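Local structure of SAM-dependent methyltransferase (Streptococcus pneumoniae, 3KR9) at residues Ser41-Glu46 with Glu81-Ser86. The protein is a putative SAM-dependent methyltransferase that probably methylates N1 of adenine 22 in tRNA. Numbering follows the deposited sequence.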
ATOM      1  N   SER A  41      16.750  12.607  -0.414  1.00 20.97           N
ATOM      2  CA  SER A  41      16.867  12.359   1.013  1.00 20.66           C
ATOM      3  C   SER A  41      15.585  11.738   1.507  1.00 19.71           C
ATOM      4  O   SER A  41      14.593  11.699   0.797  1.00 20.20           O
ATOM      5  CB  SER A  41      17.133  13.630   1.775  1.00 19.61           C
ATOM      6  OG  SER A  41      16.044  14.535   1.613  1.00 22.73           O
ATOM      7  N   ALA A  42      15.604  11.269   2.748  1.00 18.07           N
ATOM      8  CA  ALA A  42      14.481  10.530   3.262  1.00 16.78           C
ATOM      9  C   ALA A  42      14.417  10.613   4.789  1.00 16.54           C
ATOM     10  O   ALA A  42      15.356  11.079   5.464  1.00 15.81           O
ATOM     11  CB  ALA A  42      14.515   9.076   2.776  1.00 15.26           C
ATOM     12  N   ILE A  43      13.232  10.290   5.298  1.00 17.32           N
ATOM     13  CA  ILE A  43      12.980  10.095   6.684  1.00 17.92           C
ATOM     14  C   ILE A  43      12.415   8.668   6.735  1.00 17.74           C
ATOM     15  O   ILE A  43      11.567   8.331   5.925  1.00 18.93           O
ATOM     16  CB  ILE A  43      11.940  11.119   7.201  1.00 18.80           C
ATOM     17  CG1 ILE A  43      12.549  12.520   7.174  1.00 22.05           C
ATOM     18  CG2 ILE A  43      11.572  10.817   8.610  1.00 18.34           C
ATOM     19  CD1 ILE A  43      11.496  13.625   7.243  1.00 28.18           C
ATOM     20  N   ALA A  44      12.936   7.832   7.637  1.00 17.35           N
ATOM     21  CA  ALA A  44      12.428   6.502   7.923  1.00 17.74           C
ATOM     22  C   ALA A  44      11.747   6.564   9.312  1.00 18.40           C
ATOM     23  O   ALA A  44      12.437   6.741  10.318  1.00 20.15           O
ATOM     24  CB  ALA A  44      13.610   5.463   7.965  1.00 17.16           C
ATOM     25  N   GLY A  45      10.427   6.408   9.361  1.00 17.67           N
ATOM     26  CA  GLY A  45       9.705   6.448  10.631  1.00 17.95           C
ATOM     27  C   GLY A  45       9.625   5.056  11.194  1.00 16.78           C
ATOM     28  O   GLY A  45       9.441   4.124  10.451  1.00 18.42           O
ATOM     29  N   GLU A  46       9.799   4.905  12.506  1.00 17.28           N
ATOM     30  CA  GLU A  46       9.682   3.620  13.153  1.00 16.74           C
ATOM     31  C   GLU A  46       8.940   3.820  14.507  1.00 18.25           C
ATOM     32  O   GLU A  46       9.295   4.704  15.265  1.00 17.44           O
ATOM     33  CB  GLU A  46      11.095   3.051  13.486  1.00 17.54           C
ATOM     34  CG  GLU A  46      12.044   2.877  12.287  1.00 14.80           C
ATOM     35  CD  GLU A  46      11.589   1.792  11.336  1.00 17.71           C
ATOM     36  OE1 GLU A  46      10.641   1.044  11.680  1.00 19.29           O
ATOM     37  OE2 GLU A  46      12.189   1.660  10.222  1.00 19.94           O
ATOM     38  N   GLU A  81       5.533  19.742   8.268  1.00 27.36           N
ATOM     39  CA  GLU A  81       5.500  20.515   7.023  1.00 26.82           C
ATOM     40  C   GLU A  81       6.882  20.947   6.657  1.00 26.41           C
ATOM     41  O   GLU A  81       7.228  21.016   5.462  1.00 26.24           O
ATOM     42  CB  GLU A  81       4.626  21.779   7.143  1.00 27.93           C
ATOM     43  CG  GLU A  81       3.133  21.511   7.339  1.00 30.82           C
ATOM     44  CD  GLU A  81       2.545  20.759   6.163  1.00 35.18           C
ATOM     45  OE1 GLU A  81       2.992  20.987   5.017  1.00 38.44           O
ATOM     46  OE2 GLU A  81       1.666  19.913   6.376  1.00 39.16           O
ATOM     47  N   THR A  82       7.671  21.267   7.686  1.00 26.05           N
ATOM     48  CA  THR A  82       8.985  21.820   7.468  1.00 26.95           C
ATOM     49  C   THR A  82       9.912  20.791   6.799  1.00 25.85           C
ATOM     50  O   THR A  82      10.881  21.159   6.125  1.00 26.22           O
ATOM     51  CB  THR A  82       9.625  22.339   8.781  1.00 27.72           C
ATOM     52  OG1 THR A  82      10.882  22.973   8.474  1.00 33.35           O
ATOM     53  CG2 THR A  82       9.895  21.193   9.734  1.00 26.40           C
ATOM     54  N   ASP A  83       9.594  19.502   6.922  1.00 24.33           N
ATOM     55  CA  ASP A  83      10.447  18.483   6.262  1.00 23.54           C
ATOM     56  C   ASP A  83      10.342  18.492   4.717  1.00 22.99           C
ATOM     57  O   ASP A  83      11.228  17.967   4.055  1.00 22.51           O
ATOM     58  CB  ASP A  83      10.179  17.065   6.827  1.00 23.58           C
ATOM     59  CG  ASP A  83      10.442  16.969   8.316  1.00 23.58           C
ATOM     60  OD1 ASP A  83      11.551  17.330   8.741  1.00 24.00           O
ATOM     61  OD2 ASP A  83       9.540  16.536   9.068  1.00 24.51           O
ATOM     62  N   GLN A  84       9.281  19.097   4.135  1.00 21.57           N
ATOM     63  CA  GLN A  84       9.138  19.123   2.659  1.00 21.90           C
ATOM     64  C   GLN A  84       9.049  17.763   2.012  1.00 20.25           C
ATOM     65  O   GLN A  84       9.518  17.570   0.894  1.00 18.99           O
ATOM     66  CB  GLN A  84      10.362  19.764   2.020  1.00 22.38           C
ATOM     67  CG  GLN A  84      10.808  20.968   2.754  1.00 29.19           C
ATOM     68  CD  GLN A  84      10.394  22.204   2.063  1.00 36.70           C
ATOM     69  OE1 GLN A  84       9.223  22.593   2.087  1.00 39.30           O
ATOM     70  NE2 GLN A  84      11.356  22.843   1.404  1.00 38.29           N
ATOM     71  N   VAL A  85       8.474  16.803   2.720  1.00 20.34           N
ATOM     72  CA  VAL A  85       8.267  15.482   2.150  1.00 18.53           C
ATOM     73  C   VAL A  85       7.379  15.595   0.920  1.00 17.86           C
ATOM     74  O   VAL A  85       6.338  16.226   0.984  1.00 18.95           O
ATOM     75  CB  VAL A  85       7.669  14.586   3.246  1.00 17.38           C
ATOM     76  CG1 VAL A  85       7.014  13.285   2.682  1.00 16.90           C
ATOM     77  CG2 VAL A  85       8.762  14.273   4.255  1.00 17.92           C
ATOM     78  N   SER A  86       7.760  14.981  -0.200  1.00 17.68           N
ATOM     79  CA  SER A  86       6.914  15.034  -1.407  1.00 17.78           C
ATOM     80  C   SER A  86       6.275  13.676  -1.694  1.00 18.17           C
ATOM     81  O   SER A  86       5.294  13.590  -2.440  1.00 18.39           O
ATOM     82  CB  SER A  86       7.721  15.510  -2.644  1.00 16.16           C
ATOM     83  OG  SER A  86       8.868  14.660  -2.858  1.00 15.17           O
TER
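OD2 of D83 is gripped twice, by a salt bridge from R71 NH1 and a hydrogen bond from the backbone N of E80, and the carboxylate so fixed presents one flat face to I43. Over that face sits the end methyl of the isoleucine: CD1 lies 3.7 Å from D83 CG and 4.0 Å from each of D83 OD1 and OD2, almost straight above the plane of the group. The two side chains cross at about a right angle. With CG1 of I43 opposite the carbonyl carbon (chi1 -68°) and the chain then extended (chi2 162°), CD1 is carried out of the strand to meet the loop. The same methyl also touches V85, 4.1 Å from its CG2, a looser apolar contact; both residues pack further on L20 of strand 17-22. No hydrogen bond joins the two segments. Residues 81-83 form a short 3-10 turn, tied by Q84 N to E81 O (3.1 Å), and Q84 takes a left-handed conformation before the chain runs on through V85. Segment 81-86, leading into strand 87-93, therefore meets segment 41-46 through the I43 side chain alone, within the 3-2-1-4-5-7-6 sheet architecture of a class I Rossmann-like methyltransferase.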